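Local coordinates for protein histidinol dehydrogenase (Elizabethkingia anophelis NUHP1, PDB 6AN0) that probably catalyses, with zinc bound, the two successive NAD-dependent oxidations that turn L-histidinol into L-histidine, the last step of histidine biosynthesis, at residues 88-93 and 176-181; 112-117 and 405-410; 247-252 and 276-281. All coordinates share one frame; numbering follows the deposited sequence.

Contact 1. Residues 88-93 and 176-181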
ATOM      1  N   GLN A  88     -18.207  10.711  27.162  1.00 35.56           N
ATOM      2  CA  GLN A  88     -17.899   9.408  27.743  1.00 35.54           C
ATOM      3  C   GLN A  88     -17.884   8.318  26.675  1.00 34.11           C
ATOM      4  O   GLN A  88     -17.018   7.432  26.689  1.00 26.82           O
ATOM      5  CB  GLN A  88     -18.921   9.094  28.836  1.00 31.38           C
ATOM      6  CG  GLN A  88     -18.824   7.716  29.442  1.00 43.97           C
ATOM      7  CD  GLN A  88     -19.763   7.567  30.627  1.00 59.05           C
ATOM      8  OE1 GLN A  88     -19.584   8.218  31.659  1.00 65.37           O
ATOM      9  NE2 GLN A  88     -20.788   6.731  30.475  1.00 58.73           N
ATOM     10  N   ALA A  89     -18.834   8.370  25.739  1.00 33.78           N
ATOM     11  CA  ALA A  89     -18.887   7.372  24.676  1.00 34.08           C
ATOM     12  C   ALA A  89     -17.677   7.480  23.753  1.00 28.63           C
ATOM     13  O   ALA A  89     -17.101   6.460  23.350  1.00 27.39           O
ATOM     14  CB  ALA A  89     -20.185   7.525  23.881  1.00 29.00           C
ATOM     15  N   ILE A  90     -17.283   8.706  23.398  1.00 24.10           N
ATOM     16  CA  ILE A  90     -16.140   8.879  22.510  1.00 23.26           C
ATOM     17  C   ILE A  90     -14.864   8.390  23.182  1.00 34.41           C
ATOM     18  O   ILE A  90     -14.005   7.771  22.540  1.00 31.25           O
ATOM     19  CB  ILE A  90     -16.031  10.350  22.061  1.00 23.65           C
ATOM     20  CG1 ILE A  90     -17.227  10.702  21.169  1.00 26.11           C
ATOM     21  CG2 ILE A  90     -14.718  10.591  21.317  1.00 26.93           C
ATOM     22  CD1 ILE A  90     -17.267  12.151  20.705  1.00 26.37           C
ATOM     23  N   GLN A  91     -14.718   8.651  24.485  1.00 26.67           N
ATOM     24  CA  GLN A  91     -13.534   8.174  25.193  1.00 24.99           C
ATOM     25  C   GLN A  91     -13.509   6.651  25.273  1.00 24.58           C
ATOM     26  O   GLN A  91     -12.442   6.035  25.168  1.00 26.20           O
ATOM     27  CB  GLN A  91     -13.477   8.809  26.584  1.00 33.64           C
ATOM     28  CG  GLN A  91     -13.331  10.319  26.494  1.00 51.37           C
ATOM     29  CD  GLN A  91     -12.979  10.976  27.807  1.00 61.23           C
ATOM     30  OE1 GLN A  91     -12.245  11.965  27.835  1.00 58.49           O
ATOM     31  NE2 GLN A  91     -13.507  10.442  28.903  1.00 67.17           N
ATOM     32  N   MET A  92     -14.672   6.029  25.469  1.00 24.81           N
ATOM     33  CA  MET A  92     -14.766   4.572  25.451  1.00 28.10           C
ATOM     34  C   MET A  92     -14.319   4.015  24.106  1.00 33.06           C
ATOM     35  O   MET A  92     -13.545   3.053  24.039  1.00 23.04           O
ATOM     36  CB  MET A  92     -16.203   4.148  25.762  1.00 28.81           C
ATOM     37  CG  MET A  92     -16.454   2.651  25.775  1.00 41.57           C
ATOM     38  SD  MET A  92     -16.897   1.991  24.152  1.00 45.85           S
ATOM     39  CE  MET A  92     -18.519   2.727  23.903  1.00 41.85           C
ATOM     40  N   ALA A  93     -14.814   4.606  23.017  1.00 25.91           N
ATOM     41  CA  ALA A  93     -14.402   4.170  21.685  1.00 26.27           C
ATOM     42  C   ALA A  93     -12.904   4.379  21.470  1.00 24.25           C
ATOM     43  O   ALA A  93     -12.208   3.491  20.968  1.00 25.78           O
ATOM     44  CB  ALA A  93     -15.212   4.915  20.625  1.00 21.62           C
ATOM     45  N   LEU A 176     -14.350  18.783  16.034  1.00 22.78           N
ATOM     46  CA  LEU A 176     -13.260  19.511  16.681  1.00 28.28           C
ATOM     47  C   LEU A 176     -12.930  18.903  18.037  1.00 26.24           C
ATOM     48  O   LEU A 176     -11.751  18.746  18.384  1.00 25.18           O
ATOM     49  CB  LEU A 176     -13.624  20.995  16.827  1.00 26.79           C
ATOM     50  CG  LEU A 176     -13.868  21.747  15.511  1.00 24.61           C
ATOM     51  CD1 LEU A 176     -14.262  23.189  15.787  1.00 30.14           C
ATOM     52  CD2 LEU A 176     -12.631  21.683  14.622  1.00 21.25           C
ATOM     53  N   TYR A 177     -13.962  18.568  18.821  1.00 23.78           N
ATOM     54  CA  TYR A 177     -13.734  17.911  20.103  1.00 29.81           C
ATOM     55  C   TYR A 177     -12.914  16.638  19.926  1.00 30.44           C
ATOM     56  O   TYR A 177     -11.916  16.421  20.627  1.00 28.22           O
ATOM     57  CB  TYR A 177     -15.065  17.586  20.798  1.00 28.25           C
ATOM     58  CG  TYR A 177     -14.837  16.655  21.970  1.00 26.98           C
ATOM     59  CD1 TYR A 177     -14.980  15.266  21.842  1.00 26.55           C
ATOM     60  CD2 TYR A 177     -14.388  17.153  23.184  1.00 32.07           C
ATOM     61  CE1 TYR A 177     -14.715  14.410  22.919  1.00 27.33           C
ATOM     62  CE2 TYR A 177     -14.123  16.310  24.254  1.00 31.31           C
ATOM     63  CZ  TYR A 177     -14.284  14.950  24.117  1.00 32.39           C
ATOM     64  OH  TYR A 177     -14.017  14.143  25.194  1.00 36.04           O
ATOM     65  N   THR A 178     -13.334  15.776  18.992  1.00 21.47           N
ATOM     66  CA  THR A 178     -12.689  14.483  18.806  1.00 22.18           C
ATOM     67  C   THR A 178     -11.263  14.632  18.281  1.00 25.71           C
ATOM     68  O   THR A 178     -10.360  13.919  18.732  1.00 21.91           O
ATOM     69  CB  THR A 178     -13.530  13.612  17.867  1.00 24.72           C
ATOM     70  OG1 THR A 178     -14.874  13.522  18.378  1.00 26.34           O
ATOM     71  CG2 THR A 178     -12.943  12.225  17.786  1.00 24.90           C
ATOM     72  N   ALA A 179     -11.026  15.550  17.336  1.00 21.24           N
ATOM     73  CA  ALA A 179      -9.656  15.747  16.862  1.00 20.34           C
ATOM     74  C   ALA A 179      -8.769  16.290  17.971  1.00 26.35           C
ATOM     75  O   ALA A 179      -7.635  15.828  18.146  1.00 25.70           O
ATOM     76  CB  ALA A 179      -9.627  16.678  15.650  1.00 23.04           C
ATOM     77  N   ASN A 180      -9.275  17.255  18.742  1.00 26.11           N
ATOM     78  CA  ASN A 180      -8.482  17.813  19.831  1.00 28.05           C
ATOM     79  C   ASN A 180      -8.199  16.768  20.904  1.00 28.75           C
ATOM     80  O   ASN A 180      -7.097  16.737  21.468  1.00 30.98           O
ATOM     81  CB  ASN A 180      -9.186  19.028  20.429  1.00 26.31           C
ATOM     82  CG  ASN A 180      -8.407  19.642  21.566  1.00 36.35           C
ATOM     83  OD1 ASN A 180      -8.713  19.428  22.744  1.00 37.05           O
ATOM     84  ND2 ASN A 180      -7.378  20.390  21.224  1.00 29.68           N
ATOM     85  N   LEU A 181      -9.176  15.891  21.180  1.00 24.44           N
ATOM     86  CA  LEU A 181      -9.014  14.833  22.180  1.00 28.47           C
ATOM     87  C   LEU A 181      -7.784  13.974  21.907  1.00 32.59           C
ATOM     88  O   LEU A 181      -7.033  13.634  22.831  1.00 27.87           O
ATOM     89  CB  LEU A 181     -10.262  13.946  22.210  1.00 29.11           C
ATOM     90  CG  LEU A 181     -10.228  12.711  23.127  1.00 30.75           C
ATOM     91  CD1 LEU A 181     -10.136  13.120  24.598  1.00 32.70           C
ATOM     92  CD2 LEU A 181     -11.436  11.802  22.889  1.00 27.27           C
TER
HETATM   93  O   HOH W   1     -12.509  15.089  27.152  1.00 42.96           O

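Contact 2. Residues 112-117 and 405-410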
ATOM      1  N   GLU A 112      19.337 -14.470  11.279  1.00 23.23           N
ATOM      2  CA  GLU A 112      20.631 -14.823  10.700  1.00 24.25           C
ATOM      3  C   GLU A 112      20.333 -15.720   9.509  1.00 26.75           C
ATOM      4  O   GLU A 112      20.097 -16.919   9.665  1.00 31.29           O
ATOM      5  CB  GLU A 112      21.545 -15.511  11.715  1.00 25.65           C
ATOM      6  CG  GLU A 112      22.971 -15.741  11.182  1.00 31.07           C
ATOM      7  CD  GLU A 112      23.882 -16.449  12.174  1.00 47.34           C
ATOM      8  OE1 GLU A 112      24.992 -15.940  12.453  1.00 49.69           O
ATOM      9  OE2 GLU A 112      23.481 -17.515  12.665  1.00 45.46           O
ATOM     10  N   THR A 113      20.348 -15.145   8.306  1.00 23.38           N
ATOM     11  CA  THR A 113      19.951 -15.933   7.140  1.00 24.24           C
ATOM     12  C   THR A 113      20.992 -16.983   6.805  1.00 26.06           C
ATOM     13  O   THR A 113      20.650 -18.090   6.373  1.00 32.70           O
ATOM     14  CB  THR A 113      19.695 -15.015   5.940  1.00 32.26           C
ATOM     15  OG1 THR A 113      20.842 -14.186   5.712  1.00 24.21           O
ATOM     16  CG2 THR A 113      18.501 -14.122   6.220  1.00 28.02           C
ATOM     17  N   THR A 114      22.257 -16.650   7.003  1.00 32.67           N
ATOM     18  CA  THR A 114      23.370 -17.560   6.823  1.00 35.25           C
ATOM     19  C   THR A 114      24.493 -17.011   7.695  1.00 29.41           C
ATOM     20  O   THR A 114      24.410 -15.884   8.188  1.00 29.16           O
ATOM     21  CB  THR A 114      23.746 -17.679   5.340  1.00 38.08           C
ATOM     22  OG1 THR A 114      24.733 -18.703   5.164  1.00 45.45           O
ATOM     23  CG2 THR A 114      24.275 -16.365   4.813  1.00 32.28           C
ATOM     24  N   GLU A 115      25.528 -17.817   7.912  1.00 27.07           N
ATOM     25  CA  GLU A 115      26.558 -17.419   8.873  1.00 35.13           C
ATOM     26  C   GLU A 115      27.123 -16.044   8.538  1.00 31.75           C
ATOM     27  O   GLU A 115      27.563 -15.805   7.411  1.00 27.60           O
ATOM     28  CB  GLU A 115      27.688 -18.448   8.920  1.00 33.12           C
ATOM     29  CG  GLU A 115      28.897 -17.935   9.701  1.00 31.15           C
ATOM     30  CD  GLU A 115      30.027 -18.954   9.791  1.00 52.30           C
ATOM     31  OE1 GLU A 115      29.936 -20.011   9.134  1.00 57.38           O
ATOM     32  OE2 GLU A 115      31.004 -18.691  10.522  1.00 53.00           O
ATOM     33  N   GLY A 116      27.083 -15.134   9.516  1.00 24.76           N
ATOM     34  CA  GLY A 116      27.638 -13.796   9.352  1.00 28.40           C
ATOM     35  C   GLY A 116      26.766 -12.806   8.606  1.00 31.84           C
ATOM     36  O   GLY A 116      27.255 -11.736   8.216  1.00 28.19           O
ATOM     37  N   VAL A 117      25.493 -13.116   8.392  1.00 22.51           N
ATOM     38  CA  VAL A 117      24.587 -12.240   7.670  1.00 24.85           C
ATOM     39  C   VAL A 117      23.348 -12.082   8.533  1.00 30.54           C
ATOM     40  O   VAL A 117      22.558 -13.024   8.662  1.00 29.12           O
ATOM     41  CB  VAL A 117      24.219 -12.793   6.288  1.00 24.54           C
ATOM     42  CG1 VAL A 117      23.265 -11.838   5.582  1.00 24.86           C
ATOM     43  CG2 VAL A 117      25.485 -13.062   5.456  1.00 23.43           C
ATOM     44  N   GLN A 405      32.656 -13.499   3.205  1.00 27.16           N
ATOM     45  CA  GLN A 405      33.371 -14.660   2.680  1.00 31.33           C
ATOM     46  C   GLN A 405      32.411 -15.804   2.358  1.00 35.80           C
ATOM     47  O   GLN A 405      32.668 -16.593   1.445  1.00 32.46           O
ATOM     48  CB  GLN A 405      34.443 -15.116   3.672  1.00 33.26           C
ATOM     49  CG  GLN A 405      35.697 -14.256   3.651  1.00 39.79           C
ATOM     50  CD  GLN A 405      36.676 -14.604   4.754  1.00 53.49           C
ATOM     51  OE1 GLN A 405      36.280 -15.009   5.851  1.00 48.84           O
ATOM     52  NE2 GLN A 405      37.967 -14.451   4.469  1.00 46.38           N
ATOM     53  N   ASN A 406      31.283 -15.874   3.069  1.00 32.32           N
ATOM     54  CA  ASN A 406      30.299 -16.939   2.892  1.00 32.82           C
ATOM     55  C   ASN A 406      29.475 -16.736   1.618  1.00 31.26           C
ATOM     56  O   ASN A 406      29.464 -17.595   0.728  1.00 34.48           O
ATOM     57  CB  ASN A 406      29.408 -16.989   4.140  1.00 32.21           C
ATOM     58  CG  ASN A 406      28.266 -17.981   4.029  1.00 36.79           C
ATOM     59  OD1 ASN A 406      28.293 -18.915   3.228  1.00 47.72           O
ATOM     60  ND2 ASN A 406      27.245 -17.775   4.852  1.00 41.80           N
ATOM     61  N   ILE A 407      28.793 -15.592   1.500  1.00 27.00           N
ATOM     62  CA  ILE A 407      27.896 -15.380   0.363  1.00 27.51           C
ATOM     63  C   ILE A 407      28.585 -14.695  -0.809  1.00 26.51           C
ATOM     64  O   ILE A 407      27.999 -14.618  -1.900  1.00 31.08           O
ATOM     65  CB  ILE A 407      26.652 -14.567   0.773  1.00 27.47           C
ATOM     66  CG1 ILE A 407      27.034 -13.161   1.243  1.00 29.38           C
ATOM     67  CG2 ILE A 407      25.885 -15.303   1.845  1.00 38.18           C
ATOM     68  CD1 ILE A 407      25.812 -12.250   1.520  1.00 27.70           C
ATOM     69  N   GLY A 408      29.803 -14.194  -0.618  1.00 29.14           N
ATOM     70  CA  GLY A 408      30.500 -13.419  -1.623  1.00 30.73           C
ATOM     71  C   GLY A 408      30.699 -14.096  -2.972  1.00 35.34           C
ATOM     72  O   GLY A 408      30.357 -13.539  -4.024  1.00 31.20           O
ATOM     73  N   PRO A 409      31.285 -15.294  -2.976  1.00 28.21           N
ATOM     74  CA  PRO A 409      31.491 -15.982  -4.268  1.00 28.33           C
ATOM     75  C   PRO A 409      30.199 -16.188  -5.047  1.00 34.92           C
ATOM     76  O   PRO A 409      30.186 -16.002  -6.272  1.00 33.39           O
ATOM     77  CB  PRO A 409      32.142 -17.308  -3.856  1.00 37.57           C
ATOM     78  CG  PRO A 409      32.827 -17.000  -2.561  1.00 37.91           C
ATOM     79  CD  PRO A 409      31.935 -16.011  -1.860  1.00 35.16           C
ATOM     80  N   GLY A 410      29.103 -16.534  -4.367  1.00 31.84           N
ATOM     81  CA  GLY A 410      27.829 -16.684  -5.059  1.00 36.18           C
ATOM     82  C   GLY A 410      27.333 -15.390  -5.686  1.00 36.33           C
ATOM     83  O   GLY A 410      26.846 -15.388  -6.818  1.00 34.19           O
TER

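Contact 3. Residues 247-252 and 276-281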
ATOM      1  N   ALA A 247     -26.495 -16.087   6.750  1.00 25.23           N
ATOM      2  CA  ALA A 247     -27.418 -16.438   7.828  1.00 28.95           C
ATOM      3  C   ALA A 247     -27.921 -17.868   7.672  1.00 26.93           C
ATOM      4  O   ALA A 247     -28.389 -18.245   6.596  1.00 27.06           O
ATOM      5  CB  ALA A 247     -28.611 -15.470   7.847  1.00 27.57           C
ATOM      6  N   ASP A 248     -27.850 -18.658   8.746  1.00 23.95           N
ATOM      7  CA  ASP A 248     -28.471 -19.975   8.747  1.00 29.74           C
ATOM      8  C   ASP A 248     -29.663 -19.953   9.706  1.00 31.28           C
ATOM      9  O   ASP A 248     -30.112 -18.883  10.133  1.00 29.31           O
ATOM     10  CB  ASP A 248     -27.435 -21.068   9.072  1.00 32.29           C
ATOM     11  CG  ASP A 248     -26.904 -20.998  10.499  1.00 33.25           C
ATOM     12  OD1 ASP A 248     -27.406 -20.199  11.311  1.00 32.11           O
ATOM     13  OD2 ASP A 248     -25.962 -21.764  10.809  1.00 39.85           O
ATOM     14  N   THR A 249     -30.191 -21.139  10.034  1.00 28.48           N
ATOM     15  CA  THR A 249     -31.377 -21.208  10.883  1.00 32.05           C
ATOM     16  C   THR A 249     -31.133 -20.688  12.300  1.00 30.59           C
ATOM     17  O   THR A 249     -32.107 -20.444  13.023  1.00 32.64           O
ATOM     18  CB  THR A 249     -31.902 -22.652  10.942  1.00 31.04           C
ATOM     19  OG1 THR A 249     -30.868 -23.509  11.434  1.00 35.08           O
ATOM     20  CG2 THR A 249     -32.320 -23.123   9.560  1.00 34.95           C
ATOM     21  N   THR A 250     -29.881 -20.502  12.716  1.00 24.09           N
ATOM     22  CA  THR A 250     -29.602 -19.957  14.042  1.00 25.70           C
ATOM     23  C   THR A 250     -29.520 -18.439  14.053  1.00 33.96           C
ATOM     24  O   THR A 250     -29.378 -17.852  15.130  1.00 30.21           O
ATOM     25  CB  THR A 250     -28.289 -20.515  14.611  1.00 25.89           C
ATOM     26  OG1 THR A 250     -27.170 -19.945  13.909  1.00 32.91           O
ATOM     27  CG2 THR A 250     -28.246 -22.028  14.498  1.00 37.39           C
ATOM     28  N   ALA A 251     -29.592 -17.793  12.892  1.00 31.54           N
ATOM     29  CA  ALA A 251     -29.577 -16.343  12.858  1.00 27.48           C
ATOM     30  C   ALA A 251     -30.897 -15.788  13.390  1.00 25.59           C
ATOM     31  O   ALA A 251     -31.932 -16.457  13.383  1.00 26.98           O
ATOM     32  CB  ALA A 251     -29.331 -15.842  11.433  1.00 26.33           C
ATOM     33  N   ASN A 252     -30.845 -14.544  13.867  1.00 28.62           N
ATOM     34  CA  ASN A 252     -32.030 -13.855  14.355  1.00 32.70           C
ATOM     35  C   ASN A 252     -32.512 -12.914  13.261  1.00 27.69           C
ATOM     36  O   ASN A 252     -31.837 -11.912  12.981  1.00 28.27           O
ATOM     37  CB  ASN A 252     -31.719 -13.080  15.637  1.00 32.82           C
ATOM     38  CG  ASN A 252     -32.948 -12.421  16.245  1.00 42.58           C
ATOM     39  OD1 ASN A 252     -33.732 -11.775  15.552  1.00 38.49           O
ATOM     40  ND2 ASN A 252     -33.111 -12.569  17.556  1.00 34.21           N
ATOM     41  N   THR A 276     -28.683 -16.697   2.502  1.00 25.01           N
ATOM     42  CA  THR A 276     -29.265 -17.568   3.519  1.00 30.91           C
ATOM     43  C   THR A 276     -29.208 -19.014   3.049  1.00 35.01           C
ATOM     44  O   THR A 276     -29.175 -19.287   1.845  1.00 38.84           O
ATOM     45  CB  THR A 276     -30.732 -17.200   3.859  1.00 35.00           C
ATOM     46  OG1 THR A 276     -31.585 -17.539   2.761  1.00 41.24           O
ATOM     47  CG2 THR A 276     -30.881 -15.723   4.158  1.00 36.77           C
ATOM     48  N   THR A 277     -29.198 -19.946   4.007  1.00 29.51           N
ATOM     49  CA  THR A 277     -29.246 -21.359   3.652  1.00 34.00           C
ATOM     50  C   THR A 277     -30.661 -21.914   3.532  1.00 40.16           C
ATOM     51  O   THR A 277     -30.808 -23.078   3.148  1.00 39.67           O
ATOM     52  CB  THR A 277     -28.460 -22.227   4.650  1.00 37.71           C
ATOM     53  OG1 THR A 277     -28.935 -22.006   5.986  1.00 37.01           O
ATOM     54  CG2 THR A 277     -26.972 -21.921   4.568  1.00 39.60           C
ATOM     55  N   ASP A 278     -31.706 -21.148   3.854  1.00 36.99           N
ATOM     56  CA  ASP A 278     -33.035 -21.589   3.443  1.00 49.61           C
ATOM     57  C   ASP A 278     -33.956 -20.388   3.271  1.00 44.11           C
ATOM     58  O   ASP A 278     -33.688 -19.284   3.756  1.00 39.29           O
ATOM     59  CB  ASP A 278     -33.625 -22.672   4.389  1.00 57.76           C
ATOM     60  CG  ASP A 278     -34.222 -22.132   5.699  1.00 57.35           C
ATOM     61  OD1 ASP A 278     -34.696 -20.980   5.784  1.00 58.95           O
ATOM     62  OD2 ASP A 278     -34.249 -22.924   6.669  1.00 46.37           O
ATOM     63  N   GLU A 279     -35.056 -20.639   2.563  1.00 45.97           N
ATOM     64  CA  GLU A 279     -35.952 -19.576   2.136  1.00 40.43           C
ATOM     65  C   GLU A 279     -36.722 -18.974   3.303  1.00 39.69           C
ATOM     66  O   GLU A 279     -37.087 -17.792   3.258  1.00 43.26           O
ATOM     67  CB  GLU A 279     -36.908 -20.135   1.083  1.00 46.26           C
ATOM     68  CG  GLU A 279     -37.582 -19.107   0.208  1.00 58.42           C
ATOM     69  CD  GLU A 279     -38.240 -19.752  -0.993  1.00 66.65           C
ATOM     70  OE1 GLU A 279     -38.797 -19.024  -1.842  1.00 71.17           O
ATOM     71  OE2 GLU A 279     -38.186 -20.997  -1.085  1.00 65.11           O
ATOM     72  N   ASN A 280     -36.988 -19.765   4.347  1.00 36.56           N
ATOM     73  CA  ASN A 280     -37.744 -19.256   5.488  1.00 38.51           C
ATOM     74  C   ASN A 280     -36.977 -18.162   6.226  1.00 38.82           C
ATOM     75  O   ASN A 280     -37.573 -17.174   6.678  1.00 34.26           O
ATOM     76  CB  ASN A 280     -38.094 -20.404   6.433  1.00 44.96           C
ATOM     77  CG  ASN A 280     -38.969 -19.959   7.581  1.00 55.70           C
ATOM     78  OD1 ASN A 280     -38.547 -19.962   8.737  1.00 61.94           O
ATOM     79  ND2 ASN A 280     -40.200 -19.563   7.267  1.00 60.21           N
ATOM     80  N   ILE A 281     -35.658 -18.319   6.359  1.00 34.80           N
ATOM     81  CA  ILE A 281     -34.837 -17.261   6.944  1.00 31.95           C
ATOM     82  C   ILE A 281     -34.906 -16.003   6.090  1.00 32.44           C
ATOM     83  O   ILE A 281     -34.998 -14.884   6.609  1.00 31.83           O
ATOM     84  CB  ILE A 281     -33.381 -17.738   7.104  1.00 33.09           C
ATOM     85  CG1 ILE A 281     -33.314 -18.980   7.996  1.00 50.17           C
ATOM     86  CG2 ILE A 281     -32.503 -16.609   7.650  1.00 34.54           C
ATOM     87  CD1 ILE A 281     -32.239 -19.952   7.568  1.00 51.96           C
TER

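Contact 1. Residues 88-93 and 176-181
Two helices of the histidinol dehydrogenase fold, 84-102 and 173-181, meet here; the axes of segments 88-93 and 176-181 cross at -42° and come within 11.4 Å. That spacing leaves room for side chains between the backbones, and I90 fills the middle of it. Its CG1 branch lies anti to the carbonyl carbon and continues extended, so that CD1 reaches tip to tip toward the Y177 ring, 4.0 Å from Y177 CD1. The same methyl, I90 CD1, lies 3.6 Å from T178 OG1, a hydroxyl already hydrogen-bonded to the carbonyl of A174 one turn earlier. The other branch, I90 CG2, crosses L181 obliquely and touches L181 CD2 at 3.8 Å. Toward solvent, at the exposed Q91, the contact turns polar. Y177 CG stands anti to its backbone N (chi1 168°), sending the ring across to Q91, whose amide plane is inclined 39° to it. Q91 OE1 and Y177 OH stay 3.9 Å apart and are joined by one water, which donates to Q91 OE1 at 3.2 Å and lies 2.6 Å from Y177 OH. L181 CD1 also touches Q91 OE1, the two side chains crossing at about a right angle. Around this pair, helix 142-154 lies against A93 and T178, F141 touches I90, helix 72-79 and strand 186-189 pack on L176, and G410 of the second subunit lies against A89 and M92.

Contact 2. Residues 112-117 and 405-410
N406 ND2 is gripped by two acceptors of the facing turn, one for each of its N-H groups. It donates to T114 OG1 at 2.7 Å with an N-H...O angle of 150°, and to the backbone carbonyl E115 O at 3.2 Å, a straighter bond at 160° that uses a lone pair in the carbonyl plane. Both acceptors lie close to the amide plane of N406, so the pair fixes the rotation of the amide as well as its position. The side chain gets there because N406 CG is anti to its own backbone N, while T114 turns OG1 anti to its N (chi1 -173°), and the two meet tip to tip. T114 CG2 thereby takes the crowded position between N and carbonyl carbon, and packs on I407 CG2 at 3.5 Å. Deeper in, I407 CG1 sits in the corresponding crowded position, pointing CD1 end-on at V117 CG2, 4.0 Å away. The polar clamp thus lies beside a small aliphatic patch. N96 of the second subunit packs on T114 and I407; S367 of that subunit touches V117 and its carbonyl accepts from T113 OG1. T114 to V117 form a type II beta turn, with G116 at positive phi and V117 N bonded to T114 O: the tight connection of a beta hairpin between strands 111-114 and 117-132, held by an asparagine from helix 401-417.

Contact 3. Residues 247-252 and 276-281
T276 ends strand 271-276, which runs parallel to strand 242-247 in the six-stranded parallel sheet; the intervening helix 253-264 makes the connection a beta-alpha-beta crossover. The last bridge of this strand pair joins T276 to A247, and T276 CA approaches A247 O at 3.3 Å in a CA-H...O contact. T276 OG1, held between its backbone N and carbonyl carbon, donates to D278 O from above that carbonyl's plane, spanning the turn where the strand ends. T277 supplies the hydrogen bond across the pair: its N donates to A247 O at 3.2 Å, nearly along the C=O axis (165°). T277 OG1 comes over the backbone of D248, 3.5 Å from D248 CA, while I317 of helix 317-327 packs on both residues. D278 is the N-cap of helix 279-293; its OD1 takes the N-H of I281 at 2.9 Å almost along the C-O axis, and its OD2 lies 3.5 Å from T249 CG2. I281, in the first turn of that helix, then turns back toward the first segment. Its CG2 touches A247 CB, and CD1 reaches T249 CG2, crossing that side chain at about a right angle. Facing CD1, residues D248 to A251 form a type I turn. D248 OD1 braces it by accepting from T250 OG1 on its syn lone pair and from T250 N in an Asx turn. I281 CD1 sits directly on the peptide that opens this turn, 3.3 Å from D248 C and 3.4 Å from T249 N.

How the contacts relate
After its N-terminal helices the chain forms helix 84-102, the opening side of contact 1, and then strand 111-114, which opens contact 2. Contact 1 closes at helix 173-181, joining two helices, while contact 2 waits until helix 401-417, which it joins to the hairpin turn after strand 111-114, so the two loops cross. Contact 3 opens and closes after contact 1, within the long loop of contact 2, and ties neighbouring strands of the parallel sheet to the helix that follows. The centres of contacts 2 and 3 lie about 59 Å apart, those of contacts 1 and 3 about 38 Å. Contacts 1 and 2 both touch the second subunit, whereas contact 3 stays within its own chain.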